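Local coordinates for tRNA (cytidine-2'-O-)-methyltransferase TrmJ (Sulfolobus acidocaldarius, PDB 4CNG), which methylates the 2'-O of cytidine 32 in tRNA as a homodimeric SPOUT-class enzyme, using S-adenosyl-L-methionine as methyl donor, at residues 23-29 / 49-55; 45-49 / 170-174. The protein carries 1 engineered substitution. One frame throughout, in Å; residues are numbered along the deposited sequence.

Interaction 1: 23-29 / 49-55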
ATOM      1  N   ILE A  23      12.859   2.001 -13.593  1.00 16.47           N
ATOM      2  CA  ILE A  23      11.759   1.143 -13.213  1.00 14.74           C
ATOM      3  C   ILE A  23      10.560   1.350 -14.103  1.00 13.80           C
ATOM      4  O   ILE A  23      10.079   2.458 -14.258  1.00 14.44           O
ATOM      5  CB  ILE A  23      11.323   1.387 -11.743  1.00 17.91           C
ATOM      6  CG1 ILE A  23      12.514   1.294 -10.781  1.00 24.22           C
ATOM      7  CG2 ILE A  23      10.186   0.435 -11.384  1.00 18.80           C
ATOM      8  CD1 ILE A  23      13.128  -0.079 -10.695  1.00 25.74           C
ATOM      9  N   ARG A  24      10.085   0.250 -14.669  1.00 12.59           N
ATOM     10  CA  ARG A  24       8.824   0.215 -15.391  1.00 11.71           C
ATOM     11  C   ARG A  24       7.801  -0.564 -14.567  1.00 11.31           C
ATOM     12  O   ARG A  24       8.011  -1.713 -14.227  1.00 15.18           O
ATOM     13  CB  ARG A  24       8.993  -0.461 -16.756  1.00 12.00           C
ATOM     14  CG  ARG A  24       7.692  -0.508 -17.528  1.00 12.58           C
ATOM     15  CD  ARG A  24       7.816  -1.287 -18.830  1.00 13.64           C
ATOM     16  NE  ARG A  24       8.741  -0.631 -19.726  1.00 14.82           N
ATOM     17  CZ  ARG A  24       9.174  -1.154 -20.866  1.00 17.77           C
ATOM     18  NH1 ARG A  24       8.753  -2.345 -21.277  1.00 20.86           N
ATOM     19  NH2 ARG A  24      10.106  -0.506 -21.523  1.00 22.72           N
ATOM     20  N   LEU A  25       6.696   0.084 -14.239  1.00 10.52           N
ATOM     21  CA  LEU A  25       5.588  -0.538 -13.581  1.00  9.49           C
ATOM     22  C   LEU A  25       4.616  -1.045 -14.645  1.00  9.89           C
ATOM     23  O   LEU A  25       4.222  -0.266 -15.500  1.00 11.21           O
ATOM     24  CB  LEU A  25       4.890   0.469 -12.662  1.00 10.65           C
ATOM     25  CG  LEU A  25       3.716  -0.032 -11.879  1.00 10.74           C
ATOM     26  CD1 LEU A  25       4.113  -1.126 -10.927  1.00 10.95           C
ATOM     27  CD2 LEU A  25       3.076   1.128 -11.154  1.00 11.87           C
ATOM     28  N   VAL A  26       4.273  -2.319 -14.572  1.00  9.15           N
ATOM     29  CA  VAL A  26       3.335  -2.960 -15.497  1.00  8.70           C
ATOM     30  C   VAL A  26       2.164  -3.514 -14.708  1.00  8.72           C
ATOM     31  O   VAL A  26       2.340  -4.351 -13.848  1.00 10.29           O
ATOM     32  CB  VAL A  26       4.024  -4.107 -16.310  1.00  9.80           C
ATOM     33  CG1 VAL A  26       3.008  -4.789 -17.209  1.00 11.29           C
ATOM     34  CG2 VAL A  26       5.227  -3.597 -17.062  1.00 10.75           C
ATOM     35  N   ILE A  27       0.965  -3.035 -15.044  1.00  8.76           N
ATOM     36  CA  ILE A  27      -0.250  -3.485 -14.407  1.00  8.43           C
ATOM     37  C   ILE A  27      -1.072  -4.244 -15.451  1.00  8.83           C
ATOM     38  O   ILE A  27      -1.440  -3.683 -16.466  1.00  9.60           O
ATOM     39  CB  ILE A  27      -1.066  -2.318 -13.816  1.00  9.33           C
ATOM     40  CG1 ILE A  27      -0.211  -1.361 -12.995  1.00 10.51           C
ATOM     41  CG2 ILE A  27      -2.234  -2.823 -13.018  1.00 10.98           C
ATOM     42  CD1 ILE A  27       0.447  -2.007 -11.798  1.00 10.11           C
ATOM     43  N   VAL A  28      -1.359  -5.497 -15.173  1.00  8.76           N
ATOM     44  CA  VAL A  28      -2.012  -6.379 -16.151  1.00  9.47           C
ATOM     45  C   VAL A  28      -3.521  -6.415 -15.925  1.00  8.92           C
ATOM     46  O   VAL A  28      -4.016  -6.886 -14.907  1.00 10.72           O
ATOM     47  CB  VAL A  28      -1.432  -7.780 -16.099  1.00 10.00           C
ATOM     48  CG1 VAL A  28      -2.090  -8.702 -17.138  1.00 11.79           C
ATOM     49  CG2 VAL A  28       0.062  -7.750 -16.309  1.00 11.71           C
ATOM     50  N   GLU A  29      -4.264  -5.902 -16.914  1.00  9.80           N
ATOM     51  CA  GLU A  29      -5.722  -5.948 -16.952  1.00 10.50           C
ATOM     52  C   GLU A  29      -6.400  -5.493 -15.663  1.00 10.51           C
ATOM     53  O   GLU A  29      -7.268  -6.186 -15.134  1.00 11.67           O
ATOM     54  CB  GLU A  29      -6.198  -7.327 -17.417  1.00 12.29           C
ATOM     55  CG  GLU A  29      -5.772  -7.618 -18.856  1.00 14.05           C
ATOM     56  CD  GLU A  29      -6.337  -8.903 -19.458  1.00 16.84           C
ATOM     57  OE1 GLU A  29      -6.723  -9.809 -18.705  1.00 18.30           O
ATOM     58  OE2 GLU A  29      -6.365  -9.008 -20.703  1.00 24.73           O
ATOM     59  N   ASP A  49       9.625   5.568 -13.401  1.00 13.38           N
ATOM     60  CA  ASP A  49      10.066   6.082 -14.686  1.00 14.20           C
ATOM     61  C   ASP A  49       9.074   5.823 -15.841  1.00 14.41           C
ATOM     62  O   ASP A  49       8.906   6.669 -16.700  1.00 16.35           O
ATOM     63  CB  ASP A  49      11.420   5.477 -15.022  1.00 16.21           C
ATOM     64  CG  ASP A  49      12.452   5.774 -13.948  1.00 19.24           C
ATOM     65  OD1 ASP A  49      12.890   6.930 -13.895  1.00 23.99           O
ATOM     66  OD2 ASP A  49      12.797   4.868 -13.150  1.00 23.83           O
ATOM     67  N   GLU A  50       8.486   4.639 -15.891  1.00 12.97           N
ATOM     68  CA  GLU A  50       7.602   4.204 -16.989  1.00 13.01           C
ATOM     69  C   GLU A  50       6.442   3.449 -16.367  1.00 11.83           C
ATOM     70  O   GLU A  50       6.609   2.757 -15.366  1.00 12.54           O
ATOM     71  CB  GLU A  50       8.382   3.278 -17.931  1.00 14.44           C
ATOM     72  CG  GLU A  50       9.521   3.963 -18.647  1.00 17.96           C
ATOM     73  CD  GLU A  50      10.273   3.065 -19.612  1.00 20.58           C
ATOM     74  OE1 GLU A  50      10.072   1.838 -19.620  1.00 21.62           O
ATOM     75  OE2 GLU A  50      11.165   3.598 -20.310  1.00 31.54           O
ATOM     76  N   PHE A  51       5.265   3.609 -16.962  1.00 11.81           N
ATOM     77  CA  PHE A  51       4.025   3.096 -16.419  1.00 11.23           C
ATOM     78  C   PHE A  51       3.203   2.558 -17.586  1.00 10.65           C
ATOM     79  O   PHE A  51       2.704   3.331 -18.395  1.00 12.19           O
ATOM     80  CB  PHE A  51       3.295   4.240 -15.669  1.00 12.57           C
ATOM     81  CG  PHE A  51       1.930   3.902 -15.139  1.00 11.50           C
ATOM     82  CD1 PHE A  51       1.600   2.665 -14.657  1.00 12.08           C
ATOM     83  CD2 PHE A  51       1.000   4.908 -15.046  1.00 12.45           C
ATOM     84  CE1 PHE A  51       0.359   2.426 -14.114  1.00 13.09           C
ATOM     85  CE2 PHE A  51      -0.258   4.688 -14.504  1.00 13.06           C
ATOM     86  CZ  PHE A  51      -0.589   3.424 -14.068  1.00 13.15           C
ATOM     87  N   TYR A  52       3.061   1.232 -17.605  1.00 10.36           N
ATOM     88  CA  TYR A  52       2.318   0.514 -18.641  1.00 10.58           C
ATOM     89  C   TYR A  52       1.140  -0.206 -18.034  1.00 11.17           C
ATOM     90  O   TYR A  52       1.259  -0.834 -16.982  1.00 11.95           O
ATOM     91  CB  TYR A  52       3.230  -0.536 -19.339  1.00 11.34           C
ATOM     92  CG  TYR A  52       4.138  -0.002 -20.379  1.00 13.22           C
ATOM     93  CD1 TYR A  52       5.170   0.843 -20.083  1.00 16.00           C
ATOM     94  CD2 TYR A  52       4.023  -0.434 -21.680  1.00 18.99           C
ATOM     95  CE1 TYR A  52       6.031   1.315 -21.041  1.00 19.99           C
ATOM     96  CE2 TYR A  52       4.879   0.018 -22.670  1.00 20.20           C
ATOM     97  CZ  TYR A  52       5.925   0.858 -22.330  1.00 22.10           C
ATOM     98  OH  TYR A  52       6.788   1.324 -23.296  1.00 33.00           O
ATOM     99  N   VAL A  53       0.029  -0.195 -18.753  0.50 10.86           N
ATOM    100  CA  VAL A  53      -1.153  -0.902 -18.357  0.50 10.50           C
ATOM    101  C   VAL A  53      -1.601  -1.742 -19.554  0.50 10.51           C
ATOM    102  O   VAL A  53      -1.757  -1.224 -20.654  0.50 12.39           O
ATOM    103  CB  VAL A  53      -2.233   0.078 -17.890  0.50 10.83           C
ATOM    104  CG1 VAL A  53      -3.486  -0.663 -17.518  0.50 11.04           C
ATOM    105  CG2 VAL A  53      -1.757   0.817 -16.651  0.50 13.63           C
ATOM    106  N   VAL A  54      -1.741  -3.036 -19.329  1.00  9.94           N
ATOM    107  CA  VAL A  54      -2.113  -3.983 -20.362  1.00 10.51           C
ATOM    108  C   VAL A  54      -3.636  -4.138 -20.349  1.00 10.95           C
ATOM    109  O   VAL A  54      -4.226  -4.542 -19.353  1.00 11.13           O
ATOM    110  CB  VAL A  54      -1.450  -5.325 -20.098  1.00 10.80           C
ATOM    111  CG1 VAL A  54      -1.849  -6.304 -21.186  1.00 13.40           C
ATOM    112  CG2 VAL A  54       0.060  -5.225 -20.023  1.00 13.47           C
ATOM    113  N   ASN A  55      -4.282  -3.836 -21.483  1.00 11.59           N
ATOM    114  CA  ASN A  55      -5.704  -4.099 -21.702  1.00 12.74           C
ATOM    115  C   ASN A  55      -6.559  -3.746 -20.456  1.00 11.83           C
ATOM    116  O   ASN A  55      -7.214  -4.595 -19.882  1.00 12.22           O
ATOM    117  CB  ASN A  55      -5.914  -5.565 -22.093  1.00 13.73           C
ATOM    118  CG  ASN A  55      -7.332  -5.865 -22.488  1.00 14.48           C
ATOM    119  OD1 ASN A  55      -8.038  -4.977 -22.988  1.00 17.70           O
ATOM    120  ND2 ASN A  55      -7.788  -7.083 -22.219  1.00 16.07           N
TER
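Ile-27 and Leu-25 meet Phe-51 and Val-53 on one face of the paired strands. Phe-51 has its CG anti to the backbone N (chi1 175°), which leads the ring toward the neighbouring strand; Ile-27 CG1 reaches the ring edge at CE1, 4.0 Å away, and Leu-25 CD2 lies beside CD1. Ile-39 packs on Leu-25, Ile-27 and Phe-51, so helix 33-45 of this parallel beta-alpha-beta unit covers the face. On the other face Val-26 CG1 touches Val-54 CG2 at 4.1 Å, with Ala-87 of helix 84-87 packed against both; Val-28 lies near Gly-131, which probably helps bind S-adenosyl-L-methionine.

The backbones run parallel in regular register, and Leu-25 and Ile-27 each use both N and O toward strand 50-54; Tyr-52 N to Leu-25 O is the straightest bond, 2.8 Å at 178°. Near the start of the pair Arg-24 bends at chi3 (-64°) and lays its guanidinium over the Tyr-52 ring, an off-centre cation-pi stack with CZ 4.5 Å from the ring centroid. Side-on, NE (2.8 Å) and NH2 (3.0 Å) of Arg-24 both grip Glu-50 OE1, while Lys-125 takes OE2. Asp-49 OD2 accepts from Ile-23 N at 2.9 Å. At the far end Asn-55 ND2 donates to Glu-29 OE2, 2.8 Å away and above the carboxylate plane; Arg-132 pairs with OE1.

Stacking, salt bridge and the carbonyls of Ala-87 and Arg-89, which accept from NH1, together fix the rotation of the Arg-24 guanidinium, and the two cations around Glu-50 probably favour its ionised form.

Interaction 2: 45-49 / 170-174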
ATOM      1  N   ASN A  45       4.053   9.733  -6.503  1.00 11.59           N
ATOM      2  CA  ASN A  45       4.622   9.736  -5.146  1.00 12.12           C
ATOM      3  C   ASN A  45       6.040   9.149  -5.087  1.00 11.48           C
ATOM      4  O   ASN A  45       6.849   9.568  -4.258  1.00 12.87           O
ATOM      5  CB  ASN A  45       3.767   8.886  -4.178  1.00 11.64           C
ATOM      6  CG  ASN A  45       2.412   9.454  -3.807  1.00 11.19           C
ATOM      7  OD1 ASN A  45       1.448   8.683  -3.730  1.00 12.07           O
ATOM      8  ND2 ASN A  45       2.323  10.746  -3.542  1.00 13.00           N
ATOM      9  N   PHE A  46       6.324   8.154  -5.937  1.00 11.91           N
ATOM     10  CA  PHE A  46       7.569   7.420  -5.865  1.00 11.98           C
ATOM     11  C   PHE A  46       8.392   7.496  -7.153  1.00 13.08           C
ATOM     12  O   PHE A  46       9.370   6.778  -7.298  1.00 14.31           O
ATOM     13  CB  PHE A  46       7.310   5.982  -5.407  1.00 12.33           C
ATOM     14  CG  PHE A  46       6.823   5.910  -3.974  1.00 12.18           C
ATOM     15  CD1 PHE A  46       7.649   6.313  -2.927  1.00 13.33           C
ATOM     16  CD2 PHE A  46       5.559   5.474  -3.676  1.00 12.55           C
ATOM     17  CE1 PHE A  46       7.206   6.291  -1.607  1.00 14.34           C
ATOM     18  CE2 PHE A  46       5.123   5.397  -2.363  1.00 13.01           C
ATOM     19  CZ  PHE A  46       5.943   5.787  -1.335  1.00 14.20           C
ATOM     20  N   LEU A  47       8.061   8.449  -8.023  1.00 13.73           N
ATOM     21  CA  LEU A  47       8.865   8.776  -9.197  1.00 15.18           C
ATOM     22  C   LEU A  47       9.236   7.544 -10.012  1.00 14.87           C
ATOM     23  O   LEU A  47      10.360   7.373 -10.440  1.00 17.19           O
ATOM     24  CB  LEU A  47      10.123   9.575  -8.817  1.00 17.48           C
ATOM     25  CG  LEU A  47       9.833  11.007  -8.354  1.00 22.67           C
ATOM     26  CD1 LEU A  47      11.125  11.643  -7.876  1.00 27.75           C
ATOM     27  CD2 LEU A  47       9.216  11.819  -9.486  1.00 27.62           C
ATOM     28  N   ILE A  48       8.233   6.767 -10.385  1.00 14.68           N
ATOM     29  CA  ILE A  48       8.433   5.640 -11.282  1.00 13.34           C
ATOM     30  C   ILE A  48       8.686   6.177 -12.690  1.00 12.67           C
ATOM     31  O   ILE A  48       8.039   7.128 -13.131  1.00 15.50           O
ATOM     32  CB  ILE A  48       7.199   4.726 -11.222  1.00 14.79           C
ATOM     33  CG1 ILE A  48       7.188   3.955  -9.903  1.00 20.41           C
ATOM     34  CG2 ILE A  48       7.087   3.831 -12.431  1.00 20.85           C
ATOM     35  CD1 ILE A  48       8.348   2.997  -9.753  1.00 35.93           C
ATOM     36  N   ASP A  49       9.625   5.568 -13.401  1.00 13.38           N
ATOM     37  CA  ASP A  49      10.066   6.082 -14.686  1.00 14.20           C
ATOM     38  C   ASP A  49       9.074   5.823 -15.841  1.00 14.41           C
ATOM     39  O   ASP A  49       8.906   6.669 -16.700  1.00 16.35           O
ATOM     40  CB  ASP A  49      11.420   5.477 -15.022  1.00 16.21           C
ATOM     41  CG  ASP A  49      12.452   5.774 -13.948  1.00 19.24           C
ATOM     42  OD1 ASP A  49      12.890   6.930 -13.895  1.00 23.99           O
ATOM     43  OD2 ASP A  49      12.797   4.868 -13.150  1.00 23.83           O
ATOM     44  N   LEU A 170       6.808  -0.028  -4.391  1.00 10.81           N
ATOM     45  CA  LEU A 170       7.381   1.255  -4.810  1.00 11.90           C
ATOM     46  C   LEU A 170       8.103   1.957  -3.637  1.00 12.27           C
ATOM     47  O   LEU A 170       9.130   2.594  -3.838  1.00 13.99           O
ATOM     48  CB  LEU A 170       6.333   2.178  -5.422  1.00 13.19           C
ATOM     49  CG  LEU A 170       5.697   1.734  -6.714  1.00 18.33           C
ATOM     50  CD1 LEU A 170       4.808   2.848  -7.263  1.00 13.89           C
ATOM     51  CD2 LEU A 170       6.430   0.857  -7.668  1.00 19.95           C
ATOM     52  N   TYR A 171       7.547   1.857  -2.439  1.00 12.43           N
ATOM     53  CA  TYR A 171       8.190   2.336  -1.214  1.00 12.96           C
ATOM     54  C   TYR A 171       9.538   1.608  -0.979  1.00 12.70           C
ATOM     55  O   TYR A 171      10.547   2.238  -0.662  1.00 15.55           O
ATOM     56  CB  TYR A 171       7.227   2.087  -0.050  1.00 13.59           C
ATOM     57  CG  TYR A 171       7.883   2.150   1.299  1.00 16.53           C
ATOM     58  CD1 TYR A 171       8.307   3.348   1.826  1.00 17.75           C
ATOM     59  CD2 TYR A 171       8.139   0.988   2.023  1.00 15.90           C
ATOM     60  CE1 TYR A 171       8.927   3.393   3.068  1.00 20.05           C
ATOM     61  CE2 TYR A 171       8.705   1.003   3.256  1.00 20.27           C
ATOM     62  CZ  TYR A 171       9.129   2.202   3.785  1.00 20.92           C
ATOM     63  OH  TYR A 171       9.727   2.170   5.023  1.00 25.56           O
ATOM     64  N   GLU A 172       9.569   0.291  -1.150  1.00 13.81           N
ATOM     65  CA  GLU A 172      10.810  -0.443  -1.012  1.00 15.16           C
ATOM     66  C   GLU A 172      11.846   0.059  -2.015  1.00 15.65           C
ATOM     67  O   GLU A 172      13.042   0.128  -1.701  1.00 19.82           O
ATOM     68  CB  GLU A 172      10.552  -1.935  -1.199  1.00 16.77           C
ATOM     69  CG  GLU A 172      10.068  -2.681   0.022  1.00 24.50           C
ATOM     70  CD  GLU A 172      11.184  -2.994   1.001  1.00 32.09           C
ATOM     71  OE1 GLU A 172      12.312  -2.480   0.846  1.00 47.57           O
ATOM     72  OE2 GLU A 172      10.925  -3.790   1.909  1.00 33.70           O
ATOM     73  N   LEU A 173      11.423   0.306  -3.249  1.00 16.14           N
ATOM     74  CA  LEU A 173      12.336   0.810  -4.282  1.00 17.22           C
ATOM     75  C   LEU A 173      12.842   2.210  -3.964  1.00 21.27           C
ATOM     76  O   LEU A 173      14.005   2.509  -4.190  1.00 23.73           O
ATOM     77  CB  LEU A 173      11.675   0.776  -5.662  1.00 16.66           C
ATOM     78  CG  LEU A 173      11.355  -0.614  -6.190  1.00 17.26           C
ATOM     79  CD1 LEU A 173      10.517  -0.507  -7.444  1.00 19.35           C
ATOM     80  CD2 LEU A 173      12.624  -1.393  -6.489  1.00 21.74           C
ATOM     81  N   TRP A 174      11.962   3.073  -3.468  1.00 20.67           N
ATOM     82  CA  TRP A 174      12.330   4.436  -3.079  1.00 20.15           C
ATOM     83  C   TRP A 174      13.412   4.432  -2.022  1.00 21.16           C
ATOM     84  O   TRP A 174      14.358   5.220  -2.108  1.00 31.07           O
ATOM     85  CB  TRP A 174      11.103   5.200  -2.598  1.00 17.93           C
ATOM     86  CG  TRP A 174      11.355   6.603  -2.265  1.00 19.80           C
ATOM     87  CD1 TRP A 174      11.662   7.113  -1.035  1.00 23.01           C
ATOM     88  CD2 TRP A 174      11.374   7.701  -3.167  1.00 18.95           C
ATOM     89  NE1 TRP A 174      11.902   8.459  -1.131  1.00 25.20           N
ATOM     90  CE2 TRP A 174      11.714   8.850  -2.427  1.00 20.87           C
ATOM     91  CE3 TRP A 174      11.144   7.824  -4.534  1.00 21.99           C
ATOM     92  CZ2 TRP A 174      11.825  10.103  -3.011  1.00 23.91           C
ATOM     93  CZ3 TRP A 174      11.240   9.071  -5.107  1.00 25.97           C
ATOM     94  CH2 TRP A 174      11.644  10.184  -4.357  1.00 24.79           C
TER
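Phe-46 lays one face of its ring over the backbone of helix 162-175 where Leu-170 passes into Tyr-171. Tyr-171 CA stands 4.2 Å from the ring centroid and only 16° off the normal, a CH-pi contact, and the Leu-170 carbonyl carbon lies above the same face, nearer the rim. Leu-170 CB supports the ring at Phe-46 CD2, 3.8 Å away. Across the ring, Phe-46 CD1 lies 3.6 Å from Trp-174 CB; the edge of Phe-46 is turned toward the face of the indole in an offset edge-to-face pair, with planes at 60°. With CG anti to the backbone N (chi1 -176°), Trp-174 turns the edge of its six-membered ring to the loop, where Phe-46 O approaches CE3, 3.4 Å away.

Phe-46 is the first residue to leave helical geometry after helix 33-45, so the loop between helix and second strand of the beta-alpha-beta unit 22-28, 33-45, 50-54 is pressed against the last modelled helix of the SPOUT domain. The dimer interface adjoins it: Pro-152 of the second subunit packs on Phe-46, and Tyr-171 OH is hydrogen-bonded to Glu-172 of that subunit.

Further along the loop, Leu-47 places CD1 at the indole edge, 3.8 Å from Trp-174 CZ3. Ile-48, which also packs on Ile-23 and Leu-25 of strand 22-28, crosses Leu-170 at about a right angle, with its CD1 3.6 Å from Leu-170 CD2 and its CG1 3.7 Å from Leu-170 CD1. Leu-42 of helix 33-45 also packs on Leu-170.

From the N terminus the chain enters strand 22-28, passes through helix 33-45 and returns in strand 50-54, where interaction 1 closes the crossover after only 19 intervening residues. Interaction 2 starts at the end of that crossover, with 45-48 leading into Asp-49, and is completed some 120 residues later by helix 162-175, so the two contacts cross rather than nest. Asp-49 ends one segment and begins the other, though it takes part only in interaction 1. They also touch directly: Ile-23 CG2 packs on Ile-48 CD1 at 3.6 Å and, more loosely, on Leu-173 CD1. Together they tie neighbouring strands of the parallel sheet to helix 162-175, the last one modelled, which itself lies at the subunit interface.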